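Local coordinates for SusD homolog (Bacteroides thetaiotaomicron VPI-5482, PDB 3IV0), which probably binds glycans at the outer membrane, as SusD-family proteins do, although its own ligand and precise role are unknown, at residues L44-D49 and W459-H464; V65-N70 and G74-T79; I138-G143 and Y429-V434. All coordinates share one frame; numbering follows the deposited sequence. Where two conformers were deposited one is given.

In the fold
Contacts 1 and 3 lie in the buried interior and tie the N-terminal part of the chain to its C-terminal part; their centres are about 7 Å apart, and Ser47 of contact 1 shares a hydrogen bond with Tyr431 of contact 3. Contact 2 sits farther out, about 21 Å from the centre of the chain, and pairs two helices that follow each other directly. It still reaches contact 1, because Leu68 and Leu76 pack against Trp461. The chemistry differs from place to place: contact 1 is an indole held by packing and a water, contact 3 a guanidinium stacked on a phenol ring, and contact 2 mostly side-chain packing around a partly exposed tyrosine.

Contact 1 (L44-D49 and W459-H464); sequences LTYSGD and WTWPIH
Van der Waals packing between Trp461 and the helix residues Tyr46 and Ser47 makes up the direct part of this contact. The indole reaches the helix with the side that carries NE1, CZ2 and CH2. Ser47 CB sits 3.5 Å from Trp461 NE1 and 3.8 Å from CZ2, approaching obliquely to the ring. Farther along, Tyr46 CB meets the indole edge, 4.2 Å from Trp461 CH2. The Tyr46 ring itself leads away from the indole, and its hydroxyl is hydrogen-bonded to Asn281.

The contact joins helix 43-50, near the start of this largely helical SusD-family fold, to the irregular loop between helices 451-455 and 466-470, some 410 residues later. Around the indole lie Arg51, in a cation-pi contact, Leu68 of helix 63-69, Leu76 of helix 73-79 and Ala141 of helix 117-142, so that several parts of the fold meet on this one side chain.

The polar part runs through water. Trp461 NE1 donates to water 1 at 2.8 Å, and the same water donates to Ser47 O at 2.9 Å, so the water satisfies the indole N-H and ties it to the helix backbone. With an alanine in place of Trp461, water 1 would probably lose its N-H donor and a gap would open beside Ser47 CB. With chi1 at 71°, Ser47 OG folds back toward its own helix and bonds to Phe43 O, and also to Tyr431 OH.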
loop_
_atom_site.group_PDB
_atom_site.type_symbol
_atom_site.label_atom_id
_atom_site.label_comp_id
_atom_site.label_asym_id
_atom_site.label_seq_id
_atom_site.Cartn_x
_atom_site.Cartn_y
_atom_site.Cartn_z
ATOM N N LEU A 44 -5.338 -5.865 -0.519
ATOM C CA LEU A 44 -4.878 -4.513 -0.170
ATOM C C LEU A 44 -5.994 -3.672 0.397
ATOM O O LEU A 44 -5.777 -2.968 1.411
ATOM C CB LEU A 44 -4.194 -3.851 -1.367
ATOM C CG LEU A 44 -3.517 -2.512 -1.107
ATOM C CD1 LEU A 44 -2.617 -2.540 0.128
ATOM C CD2 LEU A 44 -2.701 -2.192 -2.348
ATOM N N THR A 45 -7.185 -3.700 -0.171
ATOM C CA THR A 45 -8.205 -2.811 0.336
ATOM C C THR A 45 -8.815 -3.339 1.635
ATOM O O THR A 45 -9.105 -2.548 2.542
ATOM C CB THR A 45 -9.251 -2.458 -0.752
ATOM O OG1 THR A 45 -10.021 -1.334 -0.312
ATOM C CG2 THR A 45 -10.225 -3.559 -1.021
ATOM N N TYR A 46 -8.991 -4.651 1.780
ATOM C CA TYR A 46 -9.527 -5.171 3.037
ATOM C C TYR A 46 -8.551 -4.855 4.152
ATOM O O TYR A 46 -8.968 -4.442 5.246
ATOM C CB TYR A 46 -9.763 -6.682 2.996
ATOM C CG TYR A 46 -11.028 -7.179 2.361
ATOM C CD1 TYR A 46 -11.613 -6.561 1.290
ATOM C CD2 TYR A 46 -11.604 -8.340 2.854
ATOM C CE1 TYR A 46 -12.749 -7.107 0.695
ATOM C CE2 TYR A 46 -12.723 -8.863 2.318
ATOM C CZ TYR A 46 -13.292 -8.243 1.232
ATOM O OH TYR A 46 -14.419 -8.861 0.663
ATOM N N SER A 47 -7.278 -5.140 3.908
ATOM C CA SER A 47 -6.269 -5.043 4.953
ATOM C C SER A 47 -5.782 -3.638 5.261
ATOM O O SER A 47 -5.340 -3.359 6.391
ATOM C CB SER A 47 -5.048 -5.914 4.604
ATOM O OG SER A 47 -4.293 -5.363 3.527
ATOM N N GLY A 48 -5.831 -2.755 4.282
ATOM C CA GLY A 48 -5.289 -1.407 4.413
ATOM C C GLY A 48 -6.312 -0.298 4.497
ATOM O O GLY A 48 -6.065 0.695 5.189
ATOM N N ASP A 49 -7.427 -0.405 3.787
ATOM C CA ASP A 49 -8.460 0.643 3.864
ATOM C C ASP A 49 -9.529 0.335 4.920
ATOM O O ASP A 49 -9.942 1.223 5.656
ATOM C CB ASP A 49 -9.140 0.782 2.523
ATOM C CG ASP A 49 -8.218 1.219 1.456
ATOM O OD1 ASP A 49 -7.571 2.266 1.637
ATOM O OD2 ASP A 49 -8.170 0.542 0.399
ATOM N N TRP A 459 -3.212 -7.193 15.772
ATOM C CA TRP A 459 -3.095 -6.401 14.525
ATOM C C TRP A 459 -2.830 -7.299 13.301
ATOM O O TRP A 459 -2.918 -6.812 12.178
ATOM C CB TRP A 459 -2.004 -5.343 14.663
ATOM C CG TRP A 459 -0.661 -5.895 14.911
ATOM C CD1 TRP A 459 -0.089 -6.103 16.106
ATOM C CD2 TRP A 459 0.325 -6.313 13.931
ATOM N NE1 TRP A 459 1.164 -6.627 15.962
ATOM C CE2 TRP A 459 1.446 -6.756 14.627
ATOM C CE3 TRP A 459 0.357 -6.346 12.532
ATOM C CZ2 TRP A 459 2.617 -7.225 13.981
ATOM C CZ3 TRP A 459 1.494 -6.764 11.921
ATOM C CH2 TRP A 459 2.584 -7.231 12.626
ATOM N N THR A 460 -2.508 -8.577 13.509
ATOM C CA THR A 460 -2.230 -9.488 12.387
ATOM C C THR A 460 -3.514 -10.097 11.848
ATOM O O THR A 460 -4.540 -10.085 12.525
ATOM C CB THR A 460 -1.317 -10.640 12.788
ATOM O OG1 THR A 460 -2.000 -11.481 13.745
ATOM C CG2 THR A 460 0.021 -10.107 13.330
ATOM N N TRP A 461 -3.455 -10.605 10.614
ATOM C CA TRP A 461 -4.447 -11.517 10.073
ATOM C C TRP A 461 -4.255 -12.923 10.629
ATOM O O TRP A 461 -3.150 -13.335 10.844
ATOM C CB TRP A 461 -4.333 -11.564 8.526
ATOM C CG TRP A 461 -4.914 -10.385 7.857
ATOM C CD1 TRP A 461 -4.408 -9.127 7.841
ATOM C CD2 TRP A 461 -6.176 -10.313 7.158
ATOM N NE1 TRP A 461 -5.233 -8.294 7.142
ATOM C CE2 TRP A 461 -6.331 -8.993 6.714
ATOM C CE3 TRP A 461 -7.157 -11.262 6.818
ATOM C CZ2 TRP A 461 -7.448 -8.572 6.008
ATOM C CZ3 TRP A 461 -8.248 -10.860 6.132
ATOM C CH2 TRP A 461 -8.401 -9.526 5.732
ATOM N N PRO A 462 -5.367 -13.672 10.792
ATOM C CA PRO A 462 -5.211 -15.089 11.009
ATOM C C PRO A 462 -4.445 -15.721 9.863
ATOM O O PRO A 462 -4.586 -15.265 8.734
ATOM C CB PRO A 462 -6.658 -15.610 11.036
ATOM C CG PRO A 462 -7.515 -14.389 11.337
ATOM C CD PRO A 462 -6.774 -13.265 10.700
ATOM N N ILE A 463 -3.686 -16.756 10.167
ATOM C CA ILE A 463 -3.004 -17.567 9.156
ATOM C C ILE A 463 -3.899 -18.767 8.846
ATOM O O ILE A 463 -4.231 -19.540 9.744
ATOM C CB ILE A 463 -1.644 -18.001 9.655
ATOM C CG1 ILE A 463 -0.716 -16.778 9.726
ATOM C CG2 ILE A 463 -1.013 -19.087 8.727
ATOM C CD1 ILE A 463 0.586 -17.018 10.491
ATOM N N HIS A 464 -4.289 -18.907 7.582
ATOM C CA HIS A 464 -5.133 -20.023 7.152
ATOM C C HIS A 464 -4.423 -21.358 7.312
ATOM O O HIS A 464 -3.226 -21.480 7.134
ATOM C CB HIS A 464 -5.487 -19.782 5.687
ATOM C CG HIS A 464 -6.594 -20.647 5.165
ATOM N ND1 HIS A 464 -6.389 -21.937 4.719
ATOM C CD2 HIS A 464 -7.914 -20.396 5.030
ATOM C CE1 HIS A 464 -7.548 -22.431 4.309
ATOM N NE2 HIS A 464 -8.488 -21.516 4.483
HETATM O O HOH W 1 -4.546 -5.678 7.937
#

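Contact 2 (V65-N70 and G74-T79); sequences VAYLAN and GELRNT
This is a helix-to-helix packing contact between consecutive short helices, 63-69 and 73-79, in a partly buried region toward the outside of the chain, with Tyr67 laid against the second helix. Nearest to each other in the backbone are Tyr67 and Leu76. The tyrosine brings one face of its ring to the helix: Glu75 CB sits over that face in a CH-pi contact, 4.0 Å from the ring centroid and 21° off the normal, displaced toward the rim on the CD1-CE1 side. Along the CD2 edge of the ring, Tyr67 CD2 comes within 3.6 Å of Leu76 CA. Tyr67 CG is anti to its carbonyl carbon (chi1 -63°), which turns the ring toward helix 73-79. The Tyr67 hydroxyl ends 3.0 Å from Thr79 OG1, one turn beyond Glu75, so the ring spans a full turn of its neighbour. The Thr79 side chain crosses the tyrosine at about a right angle, with CB also close to the ring.

The axes of segments 65-69 and 74-79 approach to 9.2 Å, with 153° between their N-to-C directions, forming a nearly antiparallel helical hairpin with a short connection. In this SusD-family protein the hairpin lies next to helix 43-50, where Leu68 touches Tyr46 and Met50.

Toward the interior the packing is wholly apolar. Leu76 CD1 lies 4.0 Å from Tyr67 CD2, while its other methyl, CD2, makes an aliphatic contact with Leu68 CD2 at 4.2 Å. The two methyls of Leu76 are in this way shared between Tyr67 and Leu68 of the first helix. Glu75 behaves differently: beyond CB its chain bends at chi2, and the carboxylate leads away from the first helix on the exposed side.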
loop_
_atom_site.group_PDB
_atom_site.type_symbol
_atom_site.label_atom_id
_atom_site.label_comp_id
_atom_site.label_asym_id
_atom_site.label_seq_id
_atom_site.Cartn_x
_atom_site.Cartn_y
_atom_site.Cartn_z
ATOM N N VAL A 65 -17.756 -6.405 6.065
ATOM C CA VAL A 65 -17.525 -4.996 6.319
ATOM C C VAL A 65 -17.430 -4.723 7.817
ATOM O O VAL A 65 -16.482 -4.107 8.283
ATOM C CB VAL A 65 -18.599 -4.102 5.684
ATOM C CG1 VAL A 65 -18.374 -2.646 6.103
ATOM C CG2 VAL A 65 -18.551 -4.278 4.155
ATOM N N ALA A 66 -18.452 -5.118 8.568
ATOM C CA ALA A 66 -18.411 -4.973 10.030
ATOM C C ALA A 66 -17.286 -5.755 10.660
ATOM O O ALA A 66 -16.658 -5.276 11.586
ATOM C CB ALA A 66 -19.768 -5.375 10.692
ATOM N N TYR A 67 -17.048 -6.993 10.228
ATOM C CA TYR A 67 -15.934 -7.729 10.800
ATOM C C TYR A 67 -14.625 -6.951 10.661
ATOM O O TYR A 67 -13.844 -6.830 11.630
ATOM C CB TYR A 67 -15.797 -9.095 10.161
ATOM C CG TYR A 67 -16.976 -10.032 10.359
ATOM C CD1 TYR A 67 -17.776 -10.007 11.499
ATOM C CD2 TYR A 67 -17.241 -10.999 9.411
ATOM C CE1 TYR A 67 -18.831 -10.914 11.645
ATOM C CE2 TYR A 67 -18.261 -11.893 9.561
ATOM C CZ TYR A 67 -19.050 -11.843 10.667
ATOM O OH TYR A 67 -20.063 -12.771 10.773
ATOM N N LEU A 68 -14.352 -6.412 9.484
ATOM C CA LEU A 68 -13.141 -5.611 9.305
ATOM C C LEU A 68 -13.150 -4.382 10.173
ATOM O O LEU A 68 -12.165 -4.101 10.873
ATOM C CB LEU A 68 -12.963 -5.245 7.831
ATOM C CG LEU A 68 -12.550 -6.438 6.985
ATOM C CD1 LEU A 68 -12.794 -6.140 5.525
ATOM C CD2 LEU A 68 -11.084 -6.839 7.241
ATOM N N ALA A 69 -14.264 -3.661 10.169
ATOM C CA ALA A 69 -14.388 -2.439 10.961
ATOM C C ALA A 69 -14.081 -2.667 12.426
ATOM O O ALA A 69 -13.515 -1.800 13.091
ATOM C CB ALA A 69 -15.812 -1.861 10.831
ATOM N N ASN A 70 -14.496 -3.822 12.914
ATOM C CA ASN A 70 -14.418 -4.184 14.325
ATOM C C ASN A 70 -13.241 -5.042 14.691
ATOM O O ASN A 70 -13.108 -5.492 15.831
ATOM C CB ASN A 70 -15.695 -4.916 14.731
ATOM C CG ASN A 70 -16.929 -4.042 14.666
ATOM O OD1 ASN A 70 -16.855 -2.825 14.846
ATOM N ND2 ASN A 70 -18.075 -4.669 14.394
ATOM N N GLY A 74 -11.487 -13.277 13.627
ATOM C CA GLY A 74 -11.861 -14.657 13.838
ATOM C C GLY A 74 -13.244 -14.948 13.262
ATOM O O GLY A 74 -13.486 -16.025 12.692
ATOM N N GLU A 75 -14.165 -14.004 13.385
ATOM C CA GLU A 75 -15.509 -14.217 12.833
ATOM C C GLU A 75 -15.438 -14.088 11.317
ATOM O O GLU A 75 -16.175 -14.753 10.597
ATOM C CB GLU A 75 -16.552 -13.235 13.393
ATOM C CG GLU A 75 -16.796 -13.302 14.883
ATOM C CD GLU A 75 -17.413 -14.613 15.348
ATOM O OE1 GLU A 75 -17.682 -15.524 14.516
ATOM O OE2 GLU A 75 -17.639 -14.726 16.577
ATOM N N LEU A 76 -14.586 -13.221 10.806
ATOM C CA LEU A 76 -14.339 -13.162 9.355
ATOM C C LEU A 76 -13.883 -14.555 8.835
ATOM O O LEU A 76 -14.427 -15.062 7.857
ATOM C CB LEU A 76 -13.286 -12.113 9.051
ATOM C CG LEU A 76 -12.972 -11.833 7.566
ATOM C CD1 LEU A 76 -14.156 -11.154 6.913
ATOM C CD2 LEU A 76 -11.710 -10.969 7.422
ATOM N N ARG A 77 -12.902 -15.174 9.470
ATOM C CA ARG A 77 -12.406 -16.483 9.047
ATOM C C ARG A 77 -13.491 -17.557 9.214
ATOM O O ARG A 77 -13.526 -18.604 8.523
ATOM C CB ARG A 77 -11.177 -16.866 9.864
ATOM C CG ARG A 77 -10.740 -18.326 9.675
ATOM C CD ARG A 77 -9.580 -18.714 10.574
ATOM N NE ARG A 77 -9.956 -18.786 11.977
ATOM C CZ ARG A 77 -9.088 -18.853 12.999
ATOM N NH1 ARG A 77 -7.769 -18.844 12.797
ATOM N NH2 ARG A 77 -9.543 -18.924 14.238
ATOM N N ASN A 78 -14.353 -17.680 10.379
ATOM C CA ASN A 78 -15.469 -18.609 10.474
ATOM C C ASN A 78 -16.560 -18.383 9.391
ATOM O O ASN A 78 -17.109 -19.357 8.883
ATOM C CB ASN A 78 -16.062 -18.546 11.893
ATOM C CG ASN A 78 -17.104 -19.629 12.148
ATOM O OD1 ASN A 78 -18.286 -19.329 12.341
ATOM N ND2 ASN A 78 -16.671 -20.879 12.164
ATOM N N THR A 79 -16.849 -17.143 9.006
ATOM C CA THR A 79 -17.933 -16.876 8.051
ATOM C C THR A 79 -17.482 -17.102 6.609
ATOM O O THR A 79 -18.275 -17.577 5.793
ATOM C CB THR A 79 -18.471 -15.442 8.212
ATOM O OG1 THR A 79 -19.012 -15.282 9.540
ATOM C CG2 THR A 79 -19.543 -15.117 7.197
#

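Contact 3 (I138-G143 and Y429-V434); sequences IVRAFG and YYYDLV
Arg140 and Ala141, near the end of helix 117-142, meet Tyr431 of helix 429-436. Arg140 comes first and does most of the work. Its CB lies 3.5 Å from Tyr431 CE1, and CD continues over the same ring face in a CH-pi contact. The chain then bends at chi3 (-58°), laying the guanidinium flat on the phenol: the planes are 10° apart and CZ is 3.7 Å from the ring centroid, a stacked cation-pi pair. CZ comes closest to Tyr431 CD2, at 3.4 Å, while NH2 lies near CE2. NE donates to water 2 at 2.9 Å, the water sitting in the guanidinium plane at its edge. That water also reaches Tyr431 OH by a weak bond.

Ala141 follows with a lighter touch, its CB 4.3 Å from Tyr431 OH. Its carbonyl accepts a hydrogen bond from Trp461 N, joining this helix end to the 459-464 loop.

Trp215 of helix 202-219 and Phe43 and Leu44 of helix 43-50 also pack around the pair, deep in the SusD-family fold. Tyr431 OH is anchored by its hydrogen bond to Ser47 OG, which should steady the ring beneath the arginine. With Phe137 making a second cation-pi contact, the buried positive charge is probably stabilised in part by aromatic surfaces.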
loop_
_atom_site.group_PDB
_atom_site.type_symbol
_atom_site.label_atom_id
_atom_site.label_comp_id
_atom_site.label_asym_id
_atom_site.label_seq_id
_atom_site.Cartn_x
_atom_site.Cartn_y
_atom_site.Cartn_z
ATOM N N ILE A 138 3.607 -9.129 3.366
ATOM C CA ILE A 138 3.178 -10.219 4.226
ATOM C C ILE A 138 3.568 -10.009 5.693
ATOM O O ILE A 138 2.869 -10.476 6.588
ATOM C CB ILE A 138 3.584 -11.616 3.712
ATOM C CG1 ILE A 138 5.086 -11.823 3.551
ATOM C CG2 ILE A 138 2.828 -11.912 2.419
ATOM C CD1 ILE A 138 5.493 -13.285 3.221
ATOM N N VAL A 139 4.662 -9.310 5.963
ATOM C CA VAL A 139 4.965 -8.944 7.353
ATOM C C VAL A 139 3.867 -8.033 7.880
ATOM O O VAL A 139 3.366 -8.206 9.022
ATOM C CB VAL A 139 6.329 -8.261 7.474
ATOM C CG1 VAL A 139 6.454 -7.570 8.841
ATOM C CG2 VAL A 139 7.446 -9.320 7.301
ATOM N N ARG A 140 3.476 -7.024 7.116
ATOM C CA ARG A 140 2.442 -6.119 7.584
ATOM C C ARG A 140 1.149 -6.850 7.880
ATOM O O ARG A 140 0.389 -6.440 8.789
ATOM C CB ARG A 140 2.129 -5.011 6.579
ATOM C CG ARG A 140 3.194 -4.003 6.301
ATOM C CD ARG A 140 2.605 -2.798 5.612
ATOM N NE ARG A 140 1.944 -3.158 4.363
ATOM C CZ ARG A 140 1.451 -2.258 3.512
ATOM N NH1 ARG A 140 1.661 -0.952 3.692
ATOM N NH2 ARG A 140 0.793 -2.650 2.444
ATOM N N ALA A 141 0.809 -7.872 7.105
ATOM C CA ALA A 141 -0.422 -8.602 7.314
ATOM C C ALA A 141 -0.327 -9.671 8.371
ATOM O O ALA A 141 -1.266 -9.873 9.148
ATOM C CB ALA A 141 -0.920 -9.237 5.973
ATOM N N PHE A 142 0.799 -10.371 8.436
ATOM C CA PHE A 142 0.871 -11.596 9.211
ATOM C C PHE A 142 1.849 -11.563 10.369
ATOM O O PHE A 142 1.821 -12.484 11.211
ATOM C CB PHE A 142 1.192 -12.802 8.306
ATOM C CG PHE A 142 0.128 -13.093 7.271
ATOM C CD1 PHE A 142 -1.064 -13.698 7.637
ATOM C CD2 PHE A 142 0.333 -12.778 5.938
ATOM C CE1 PHE A 142 -2.029 -13.942 6.696
ATOM C CE2 PHE A 142 -0.649 -13.019 5.008
ATOM C CZ PHE A 142 -1.815 -13.616 5.386
ATOM N N GLY A 143 2.735 -10.572 10.418
ATOM C CA GLY A 143 3.761 -10.600 11.473
ATOM C C GLY A 143 4.984 -11.366 11.029
ATOM O O GLY A 143 5.484 -11.199 9.919
ATOM N N TYR A 429 -4.327 3.448 5.502
ATOM C CA TYR A 429 -4.951 3.793 6.756
ATOM C C TYR A 429 -4.612 2.845 7.884
ATOM O O TYR A 429 -4.062 3.248 8.923
ATOM C CB TYR A 429 -6.460 3.865 6.545
ATOM C CG TYR A 429 -7.250 3.926 7.832
ATOM C CD1 TYR A 429 -7.306 5.097 8.589
ATOM C CD2 TYR A 429 -7.968 2.822 8.254
ATOM C CE1 TYR A 429 -8.063 5.118 9.798
ATOM C CE2 TYR A 429 -8.697 2.826 9.444
ATOM C CZ TYR A 429 -8.775 3.975 10.172
ATOM O OH TYR A 429 -9.532 3.906 11.352
ATOM N N TYR A 430 -4.954 1.571 7.706
ATOM C CA TYR A 430 -4.791 0.643 8.798
ATOM C C TYR A 430 -3.324 0.453 9.145
ATOM O O TYR A 430 -2.944 0.369 10.307
ATOM C CB TYR A 430 -5.459 -0.703 8.485
ATOM C CG TYR A 430 -5.201 -1.710 9.550
ATOM C CD1 TYR A 430 -5.885 -1.685 10.753
ATOM C CD2 TYR A 430 -4.248 -2.670 9.380
ATOM C CE1 TYR A 430 -5.628 -2.629 11.733
ATOM C CE2 TYR A 430 -3.983 -3.603 10.328
ATOM C CZ TYR A 430 -4.667 -3.585 11.527
ATOM O OH TYR A 430 -4.434 -4.513 12.518
ATOM N N TYR A 431 -2.512 0.352 8.102
ATOM C CA TYR A 431 -1.108 0.075 8.283
ATOM C C TYR A 431 -0.401 1.261 8.953
ATOM O O TYR A 431 0.459 1.056 9.823
ATOM C CB TYR A 431 -0.523 -0.262 6.921
ATOM C CG TYR A 431 -1.000 -1.584 6.377
ATOM C CD1 TYR A 431 -0.837 -2.758 7.102
ATOM C CD2 TYR A 431 -1.535 -1.681 5.110
ATOM C CE1 TYR A 431 -1.254 -3.986 6.594
ATOM C CE2 TYR A 431 -1.936 -2.914 4.578
ATOM C CZ TYR A 431 -1.744 -4.049 5.311
ATOM O OH TYR A 431 -2.067 -5.306 4.788
ATOM N N ASP A 432 -0.815 2.484 8.631
ATOM C CA ASP A 432 -0.290 3.672 9.334
ATOM C C ASP A 432 -0.670 3.614 10.808
ATOM O O ASP A 432 0.127 3.961 11.679
ATOM C CB ASP A 432 -0.842 4.938 8.699
ATOM C CG ASP A 432 -0.132 5.327 7.419
ATOM O OD1 ASP A 432 0.927 4.753 7.075
ATOM O OD2 ASP A 432 -0.572 6.345 6.835
ATOM N N LEU A 433 -1.905 3.212 11.092
ATOM C CA LEU A 433 -2.289 3.091 12.478
ATOM C C LEU A 433 -1.449 2.087 13.214
ATOM O O LEU A 433 -1.107 2.290 14.401
ATOM C CB LEU A 433 -3.764 2.721 12.597
ATOM C CG LEU A 433 -4.789 3.777 12.211
ATOM C CD1 LEU A 433 -6.172 3.139 12.290
ATOM C CD2 LEU A 433 -4.737 4.967 13.151
ATOM N N VAL A 434 -1.146 0.949 12.592
ATOM C CA VAL A 434 -0.358 -0.056 13.285
ATOM C C VAL A 434 1.080 0.424 13.548
ATOM O O VAL A 434 1.575 0.311 14.671
ATOM C CB VAL A 434 -0.352 -1.394 12.508
ATOM C CG1 VAL A 434 0.676 -2.385 13.064
ATOM C CG2 VAL A 434 -1.771 -2.011 12.489
HETATM O O HOH W 2 0.507 -5.532 3.471
#